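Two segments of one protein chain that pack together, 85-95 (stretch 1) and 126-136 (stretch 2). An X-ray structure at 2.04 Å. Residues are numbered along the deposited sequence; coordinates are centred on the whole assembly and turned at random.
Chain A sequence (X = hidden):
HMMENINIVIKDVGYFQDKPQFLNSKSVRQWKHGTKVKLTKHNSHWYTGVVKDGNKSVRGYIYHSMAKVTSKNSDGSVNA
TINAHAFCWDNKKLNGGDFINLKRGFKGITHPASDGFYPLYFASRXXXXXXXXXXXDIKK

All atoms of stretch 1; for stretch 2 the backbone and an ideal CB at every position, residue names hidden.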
ATOM      1  N   HIS A  85      -4.028   1.945   4.662  1.00 17.17           N
ATOM      2  CA  HIS A  85      -3.380   0.851   5.451  1.00 17.85           C
ATOM      3  C   HIS A  85      -2.225   0.314   4.623  1.00 17.21           C
ATOM      4  O   HIS A  85      -2.142   0.638   3.415  1.00 17.07           O
ATOM      5  CB  HIS A  85      -4.367  -0.255   5.852  1.00 19.01           C
ATOM      6  CG  HIS A  85      -4.659  -1.262   4.788  1.00 20.06           C
ATOM      7  ND1 HIS A  85      -5.858  -1.263   4.091  1.00 22.20           N
ATOM      8  CD2 HIS A  85      -3.926  -2.291   4.276  1.00 20.36           C
ATOM      9  CE1 HIS A  85      -5.871  -2.268   3.235  1.00 21.48           C
ATOM     10  NE2 HIS A  85      -4.699  -2.897   3.321  1.00 22.55           N
ATOM     11  N   ALA A  86      -1.343  -0.441   5.244  1.00 15.87           N
ATOM     12  CA  ALA A  86      -0.206  -1.071   4.549  1.00 14.35           C
ATOM     13  C   ALA A  86      -0.292  -2.582   4.752  1.00 14.54           C
ATOM     14  O   ALA A  86      -1.320  -3.089   5.296  1.00 15.82           O
ATOM     15  CB  ALA A  86       1.074  -0.466   5.057  1.00 14.12           C
ATOM     16  N   PHE A  87       0.749  -3.299   4.363  1.00 15.25           N
ATOM     17  CA  PHE A  87       0.849  -4.763   4.492  1.00 15.90           C
ATOM     18  C   PHE A  87       2.280  -5.100   4.888  1.00 15.55           C
ATOM     19  O   PHE A  87       3.197  -4.325   4.523  1.00 14.65           O
ATOM     20  CB  PHE A  87       0.540  -5.467   3.180  1.00 16.84           C
ATOM     21  CG  PHE A  87      -0.916  -5.612   2.820  1.00 16.28           C
ATOM     22  CD1 PHE A  87      -1.802  -6.226   3.681  1.00 16.33           C
ATOM     23  CD2 PHE A  87      -1.375  -5.185   1.583  1.00 16.98           C
ATOM     24  CE1 PHE A  87      -3.124  -6.405   3.323  1.00 16.20           C
ATOM     25  CE2 PHE A  87      -2.703  -5.375   1.224  1.00 17.13           C
ATOM     26  CZ  PHE A  87      -3.584  -5.972   2.094  1.00 17.47           C
ATOM     27  N   CYS A  88       2.470  -6.248   5.552  1.00 14.51           N
ATOM     28  CA  CYS A  88       3.771  -6.966   5.521  1.00 14.83           C
ATOM     29  C   CYS A  88       3.506  -8.412   5.115  1.00 15.32           C
ATOM     30  O   CYS A  88       2.363  -8.938   5.336  1.00 14.05           O
ATOM     31  CB  CYS A  88       4.523  -6.855   6.839  1.00 16.21           C
ATOM     32  SG  CYS A  88       3.559  -7.423   8.260  1.00 17.27           S
ATOM     33  N   TRP A  89       4.511  -9.041   4.507  1.00 14.15           N
ATOM     34  CA  TRP A  89       4.361 -10.383   3.902  1.00 15.03           C
ATOM     35  C   TRP A  89       5.419 -11.331   4.471  1.00 15.05           C
ATOM     36  O   TRP A  89       6.544 -10.874   4.730  1.00 15.15           O
ATOM     37  CB  TRP A  89       4.525 -10.269   2.386  1.00 15.53           C
ATOM     38  CG  TRP A  89       3.407  -9.567   1.659  1.00 16.39           C
ATOM     39  CD1 TRP A  89       2.352 -10.140   1.030  1.00 17.23           C
ATOM     40  CD2 TRP A  89       3.319  -8.153   1.386  1.00 15.50           C
ATOM     41  NE1 TRP A  89       1.604  -9.192   0.400  1.00 17.53           N
ATOM     42  CE2 TRP A  89       2.170  -7.963   0.599  1.00 16.61           C
ATOM     43  CE3 TRP A  89       4.096  -7.034   1.723  1.00 15.24           C
ATOM     44  CZ2 TRP A  89       1.765  -6.707   0.147  1.00 16.84           C
ATOM     45  CZ3 TRP A  89       3.702  -5.791   1.273  1.00 17.74           C
ATOM     46  CH2 TRP A  89       2.560  -5.631   0.496  1.00 15.48           C
ATOM     47  N   ASP A  90       5.100 -12.618   4.531  1.00 15.50           N
ATOM     48  CA  ASP A  90       6.070 -13.611   5.066  1.00 19.12           C
ATOM     49  C   ASP A  90       7.056 -14.004   3.980  1.00 20.84           C
ATOM     50  O   ASP A  90       7.901 -14.825   4.259  1.00 19.52           O
ATOM     51  CB  ASP A  90       5.375 -14.809   5.666  1.00 20.24           C
ATOM     52  CG  ASP A  90       4.759 -15.783   4.701  1.00 22.77           C
ATOM     53  OD1 ASP A  90       4.520 -15.417   3.534  1.00 25.38           O
ATOM     54  OD2 ASP A  90       4.476 -16.886   5.169  1.00 23.05           O
ATOM     55  N   ASN A  91       7.003 -13.390   2.801  1.00 21.38           N
ATOM     56  CA  ASN A  91       8.100 -13.569   1.812  1.00 25.49           C
ATOM     57  C   ASN A  91       8.216 -12.347   0.903  1.00 21.79           C
ATOM     58  O   ASN A  91       7.286 -11.535   0.865  1.00 23.60           O
ATOM     59  CB  ASN A  91       7.927 -14.893   1.067  1.00 33.49           C
ATOM     60  CG  ASN A  91       6.914 -14.812  -0.038  1.00 37.30           C
ATOM     61  OD1 ASN A  91       7.107 -14.073  -0.987  1.00 49.58           O
ATOM     62  ND2 ASN A  91       5.852 -15.570   0.084  1.00 49.03           N
ATOM     63  N   LYS A  92       9.315 -12.243   0.161  1.00 21.82           N
ATOM     64  CA  LYS A  92       9.733 -11.002  -0.531  1.00 22.05           C
ATOM     65  C   LYS A  92       9.057 -10.861  -1.908  1.00 21.88           C
ATOM     66  O   LYS A  92       9.425  -9.932  -2.620  1.00 23.96           O
ATOM     67  CB  LYS A  92      11.253 -10.993  -0.578  1.00 22.00           C
ATOM     68  CG  LYS A  92      11.900 -11.052   0.786  1.00 23.28           C
ATOM     69  CD  LYS A  92      13.383 -10.897   0.764  1.00 25.17           C
ATOM     70  CE  LYS A  92      14.000 -11.015   2.138  1.00 24.52           C
ATOM     71  NZ  LYS A  92      15.459 -10.789   2.071  1.00 25.87           N
ATOM     72  N   LYS A  93       8.104 -11.722  -2.249  1.00 21.22           N
ATOM     73  CA  LYS A  93       7.302 -11.580  -3.488  1.00 25.65           C
ATOM     74  C   LYS A  93       6.206 -10.523  -3.271  1.00 26.10           C
ATOM     75  O   LYS A  93       5.733  -9.939  -4.283  1.00 23.02           O
ATOM     76  CB  LYS A  93       6.690 -12.923  -3.865  1.00 29.21           C
ATOM     77  CG  LYS A  93       7.690 -14.005  -4.258  1.00 35.05           C
ATOM     78  CD  LYS A  93       6.925 -15.212  -4.869  1.00 42.83           C
ATOM     79  CE  LYS A  93       7.253 -16.595  -4.310  1.00 51.50           C
ATOM     80  NZ  LYS A  93       8.713 -16.777  -4.117  1.00 56.68           N
ATOM     81  N   LEU A  94       5.819 -10.288  -2.001  1.00 24.50           N
ATOM     82  CA  LEU A  94       4.798  -9.271  -1.624  1.00 25.33           C
ATOM     83  C   LEU A  94       3.505  -9.603  -2.372  1.00 25.88           C
ATOM     84  O   LEU A  94       2.909  -8.703  -2.945  1.00 25.12           O
ATOM     85  CB  LEU A  94       5.272  -7.849  -1.953  1.00 23.74           C
ATOM     86  CG  LEU A  94       6.692  -7.473  -1.512  1.00 22.25           C
ATOM     87  CD1 LEU A  94       6.920  -5.975  -1.614  1.00 21.62           C
ATOM     88  CD2 LEU A  94       6.988  -7.895  -0.068  1.00 22.34           C
ATOM     89  N   ASN A  95       3.083 -10.872  -2.334  1.00 24.19           N
ATOM     90  CA  ASN A  95       1.926 -11.312  -3.136  1.00 27.56           C
ATOM     91  C   ASN A  95       1.345 -12.574  -2.509  1.00 26.83           C
ATOM     92  O   ASN A  95       1.915 -13.634  -2.728  1.00 23.83           O
ATOM     93  CB  ASN A  95       2.362 -11.465  -4.600  1.00 29.71           C
ATOM     94  CG  ASN A  95       1.276 -11.971  -5.515  1.00 32.66           C
ATOM     95  OD1 ASN A  95       0.100 -11.845  -5.224  1.00 31.58           O
ATOM     96  ND2 ASN A  95       1.682 -12.563  -6.623  1.00 35.66           N
ATOM     97  N   UNK A 126       6.297 -16.737  15.083  1.00 40.93           N
ATOM     98  CA  UNK A 126       7.713 -17.193  15.160  1.00 41.56           C
ATOM     99  C   UNK A 126       8.316 -17.016  13.766  1.00 36.00           C
ATOM    100  O   UNK A 126       9.076 -17.883  13.284  1.00 33.92           O
ATOM    101  CB  UNK A 126       7.823 -18.646  15.626  1.00 41.56           C
ATOM    102  N   UNK A 127       8.017 -15.897  13.138  1.00 35.10           N
ATOM    103  CA  UNK A 127       8.374 -15.661  11.727  1.00 31.81           C
ATOM    104  C   UNK A 127       8.670 -14.204  11.446  1.00 27.80           C
ATOM    105  O   UNK A 127       8.020 -13.377  12.089  1.00 30.39           O
ATOM    106  CB  UNK A 127       7.247 -16.134  10.807  1.00 31.81           C
ATOM    107  N   UNK A 128       9.518 -13.979  10.456  1.00 23.46           N
ATOM    108  CA  UNK A 128       9.861 -12.642   9.938  1.00 25.09           C
ATOM    109  C   UNK A 128       8.818 -12.271   8.876  1.00 20.61           C
ATOM    110  O   UNK A 128       8.564 -13.115   7.985  1.00 18.49           O
ATOM    111  CB  UNK A 128      11.276 -12.612   9.356  1.00 25.09           C
ATOM    112  N   UNK A 129       8.253 -11.070   8.962  1.00 18.25           N
ATOM    113  CA  UNK A 129       7.489 -10.472   7.845  1.00 17.11           C
ATOM    114  C   UNK A 129       8.336  -9.353   7.232  1.00 16.96           C
ATOM    115  O   UNK A 129       9.330  -8.910   7.844  1.00 15.20           O
ATOM    116  CB  UNK A 129       6.136  -9.935   8.316  1.00 17.11           C
ATOM    117  N   UNK A 130       7.973  -8.951   6.011  1.00 17.36           N
ATOM    118  CA  UNK A 130       8.736  -7.946   5.233  1.00 18.22           C
ATOM    119  C   UNK A 130       7.786  -6.844   4.780  1.00 16.73           C
ATOM    120  O   UNK A 130       6.636  -7.145   4.388  1.00 15.54           O
ATOM    121  CB  UNK A 130       9.428  -8.584   4.026  1.00 18.22           C
ATOM    122  N   UNK A 131       8.289  -5.612   4.857  1.00 16.88           N
ATOM    123  CA  UNK A 131       7.570  -4.386   4.414  1.00 17.53           C
ATOM    124  C   UNK A 131       8.526  -3.607   3.514  1.00 17.99           C
ATOM    125  O   UNK A 131       9.688  -3.401   3.848  1.00 18.76           O
ATOM    126  CB  UNK A 131       7.110  -3.531   5.597  1.00 17.53           C
ATOM    127  N   UNK A 132       8.065  -3.155   2.329  1.00 17.89           N
ATOM    128  CA  UNK A 132       8.887  -2.309   1.459  1.00 17.31           C
ATOM    129  C   UNK A 132       8.960  -0.865   1.984  1.00 19.25           C
ATOM    130  O   UNK A 132       8.050  -0.413   2.681  1.00 18.33           O
ATOM    131  CB  UNK A 132       8.327  -2.321   0.035  1.00 17.31           C
ATOM    132  N   UNK A 133      10.043  -0.168   1.619  1.00 18.54           N
ATOM    133  CA  UNK A 133      10.379   1.188   2.106  1.00 19.39           C
ATOM    134  C   UNK A 133       9.208   2.151   1.931  1.00 18.94           C
ATOM    135  O   UNK A 133       8.992   2.999   2.834  1.00 18.87           O
ATOM    136  CB  UNK A 133      11.605   1.731   1.369  1.00 19.39           C
ATOM    137  N   UNK A 134       8.455   2.031   0.840  1.00 18.06           N
ATOM    138  CA  UNK A 134       7.458   3.058   0.428  1.00 19.22           C
ATOM    139  C   UNK A 134       6.225   3.031   1.325  1.00 17.68           C
ATOM    140  O   UNK A 134       5.401   3.923   1.213  1.00 18.88           O
ATOM    141  CB  UNK A 134       7.033   2.842  -1.026  1.00 19.22           C
ATOM    142  N   UNK A 135       6.099   2.056   2.231  1.00 15.68           N
ATOM    143  CA  UNK A 135       4.884   1.971   3.039  1.00 15.15           C
ATOM    144  C   UNK A 135       5.049   2.599   4.427  1.00 16.29           C
ATOM    145  O   UNK A 135       4.084   2.589   5.201  1.00 16.19           O
ATOM    146  CB  UNK A 135       4.465   0.507   3.186  1.00 15.15           C
ATOM    147  N   UNK A 136       6.219   3.161   4.730  1.00 14.84           N
ATOM    148  CA  UNK A 136       6.413   3.723   6.062  1.00 17.41           C
ATOM    149  C   UNK A 136       7.316   4.971   6.018  1.00 16.63           C
ATOM    150  O   UNK A 136       8.061   5.198   5.038  1.00 15.09           O
ATOM    151  CB  UNK A 136       7.015   2.667   6.992  1.00 17.41           C
TER

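Position 126 has nothing of stretch 1 within 5.5 Å of its ideal CB; it is K126, which makes no contact here. At 127 the CA-to-CB bond points toward stretch 1, yet no atom lies near the CB itself. The carboxylate of D90 lies beyond, and a long side chain ending in a positive charge, lysine or arginine, would suit. The residue is K127, whose NZ forms a salt bridge with D90 OD2 at 2.9 Å. Position 128 points sideways into open space and tolerates many residues; it is T128, whose backbone O is linked to D90 O through a water that donates to both.

At 129 the ideal CB is 3.6 Å from C88 SG and 3.7 Å from W89 O, and the backbone is extended. An apolar side chain fits, and an aromatic one could also reach D90. F129 does so: D90 CB sits over one face of its ring, 4.3 Å from the centroid, while C88 SG packs 3.6 Å from F129 CB.

Position 130 pairs with W89 as an antiparallel hydrogen-bonded pair. W89 N donates to the O of 130 at 2.9 Å, and the N of 130 donates to W89 O at 2.7 Å; both bonds are backbone, so the side chain is free. The CB points sideways, 4.8 Å from both K92 CG and L94 CD2, beside the turn from N91 to L94. A broad or long side chain could cover this turn. Y130 sets its ring against the first part of the turn, with K92 CE over one face, 3.9 Å from the centroid, and D90 O at the edge.

At 131 the CB lies 4.1 Å from F87 O and 4.4 Å from C88 CB. C88 CB suits an aliphatic side chain, branched or not; F87 O nearby would not exclude threonine. I131 brings its CG1 to 3.6 Å from F87 O. Position 132 has phi -76°, compatible with proline, and its CB is 4.2 Å from L94 CD1, favouring a compact apolar group. P132 places CG 4.0 Å from L94 CD1 and CD 3.9 Å from W89 CZ3, at the edge of the indole.

At 135 the CB points toward stretch 1, 4.0 Å from A86 CB, and a flexible apolar chain could extend to the W89 ring. The residue is M135, modelled as selenomethionine: SE lies 3.9 Å from A86 CB, and CE 3.9 Å from W89 CH2. Positions 133, 134 and 136, unconstrained, are R133, Y134 and F136.

Stretch 2, residues 126-136: KKTFYIPRYMF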
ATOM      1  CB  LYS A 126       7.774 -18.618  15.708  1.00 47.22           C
ATOM      2  CG  LYS A 126       6.871 -19.596  14.979  1.00 52.37           C
ATOM      3  CD  LYS A 126       6.740 -20.936  15.673  1.00 54.49           C
ATOM      4  CE  LYS A 126       5.509 -21.686  15.208  1.00 58.56           C
ATOM      5  NZ  LYS A 126       5.560 -23.104  15.618  1.00 69.22           N
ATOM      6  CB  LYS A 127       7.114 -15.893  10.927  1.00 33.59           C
ATOM      7  CG  LYS A 127       7.309 -16.912   9.847  1.00 31.48           C
ATOM      8  CD  LYS A 127       6.223 -17.197   8.867  1.00 31.04           C
ATOM      9  CE  LYS A 127       4.762 -16.946   9.166  1.00 31.43           C
ATOM     10  NZ  LYS A 127       4.040 -17.464   7.981  1.00 32.86           N
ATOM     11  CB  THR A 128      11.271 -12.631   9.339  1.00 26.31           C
ATOM     12  OG1 THR A 128      12.143 -13.184  10.321  1.00 29.18           O
ATOM     13  CG2 THR A 128      11.705 -11.231   8.964  1.00 27.36           C
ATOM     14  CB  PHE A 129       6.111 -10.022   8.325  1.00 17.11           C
ATOM     15  CG  PHE A 129       5.181 -11.156   8.640  1.00 17.79           C
ATOM     16  CD1 PHE A 129       5.346 -11.910   9.799  1.00 18.66           C
ATOM     17  CD2 PHE A 129       4.154 -11.511   7.760  1.00 19.80           C
ATOM     18  CE1 PHE A 129       4.514 -12.983  10.064  1.00 18.78           C
ATOM     19  CE2 PHE A 129       3.292 -12.558   8.053  1.00 20.28           C
ATOM     20  CZ  PHE A 129       3.492 -13.296   9.195  1.00 19.39           C
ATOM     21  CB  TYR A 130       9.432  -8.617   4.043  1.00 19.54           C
ATOM     22  CG  TYR A 130      10.374  -9.713   4.465  1.00 19.85           C
ATOM     23  CD1 TYR A 130      11.636  -9.413   4.951  1.00 20.19           C
ATOM     24  CD2 TYR A 130       9.981 -11.041   4.402  1.00 20.35           C
ATOM     25  CE1 TYR A 130      12.492 -10.418   5.375  1.00 20.21           C
ATOM     26  CE2 TYR A 130      10.826 -12.055   4.835  1.00 21.58           C
ATOM     27  CZ  TYR A 130      12.091 -11.745   5.281  1.00 21.10           C
ATOM     28  OH  TYR A 130      12.906 -12.746   5.704  1.00 24.44           O
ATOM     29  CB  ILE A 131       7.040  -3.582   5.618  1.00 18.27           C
ATOM     30  CG1 ILE A 131       6.149  -2.424   5.152  1.00 19.95           C
ATOM     31  CG2 ILE A 131       8.168  -3.124   6.530  1.00 16.42           C
ATOM     32  CD1 ILE A 131       5.430  -1.687   6.289  1.00 20.89           C
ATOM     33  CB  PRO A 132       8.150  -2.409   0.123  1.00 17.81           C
ATOM     34  CG  PRO A 132       6.696  -2.589   0.521  1.00 17.77           C
ATOM     35  CD  PRO A 132       6.732  -3.432   1.769  1.00 18.30           C
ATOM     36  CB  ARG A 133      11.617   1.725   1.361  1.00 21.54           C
ATOM     37  CG  ARG A 133      12.124   3.057   1.879  1.00 21.67           C
ATOM     38  CD  ARG A 133      12.487   3.035   3.355  1.00 24.01           C
ATOM     39  NE  ARG A 133      12.841   4.357   3.853  1.00 26.49           N
ATOM     40  CZ  ARG A 133      11.956   5.283   4.199  1.00 24.47           C
ATOM     41  NH1 ARG A 133      10.655   5.038   4.175  1.00 23.37           N
ATOM     42  NH2 ARG A 133      12.401   6.464   4.575  1.00 24.54           N
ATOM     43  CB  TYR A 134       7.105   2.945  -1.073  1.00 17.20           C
ATOM     44  CG  TYR A 134       6.307   1.741  -1.488  1.00 17.15           C
ATOM     45  CD1 TYR A 134       4.929   1.729  -1.392  1.00 17.89           C
ATOM     46  CD2 TYR A 134       6.913   0.638  -2.080  1.00 16.24           C
ATOM     47  CE1 TYR A 134       4.178   0.637  -1.799  1.00 16.58           C
ATOM     48  CE2 TYR A 134       6.171  -0.452  -2.504  1.00 17.42           C
ATOM     49  CZ  TYR A 134       4.806  -0.466  -2.343  1.00 17.38           C
ATOM     50  OH  TYR A 134       4.073  -1.535  -2.782  1.00 17.49           O
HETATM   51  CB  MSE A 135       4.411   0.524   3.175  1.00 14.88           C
HETATM   52  CG  MSE A 135       3.926  -0.050   1.867  1.00 13.72           C
HETATM   53 SE   MSE A 135       3.157  -1.815   2.060  0.82 12.49          SE
HETATM   54  CE  MSE A 135       1.866  -1.797   0.665  1.00 17.07           C
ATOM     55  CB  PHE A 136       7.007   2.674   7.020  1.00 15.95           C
ATOM     56  CG  PHE A 136       8.386   2.164   6.675  1.00 16.59           C
ATOM     57  CD1 PHE A 136       9.521   2.865   7.047  1.00 15.73           C
ATOM     58  CD2 PHE A 136       8.551   0.954   6.014  1.00 15.97           C
ATOM     59  CE1 PHE A 136      10.789   2.368   6.749  1.00 18.49           C
ATOM     60  CE2 PHE A 136       9.820   0.466   5.721  1.00 17.47           C
ATOM     61  CZ  PHE A 136      10.944   1.164   6.073  1.00 17.38           C
TER
HETATM   62  O   HOH W   1       8.975 -15.367   6.664  1.00 22.77           O
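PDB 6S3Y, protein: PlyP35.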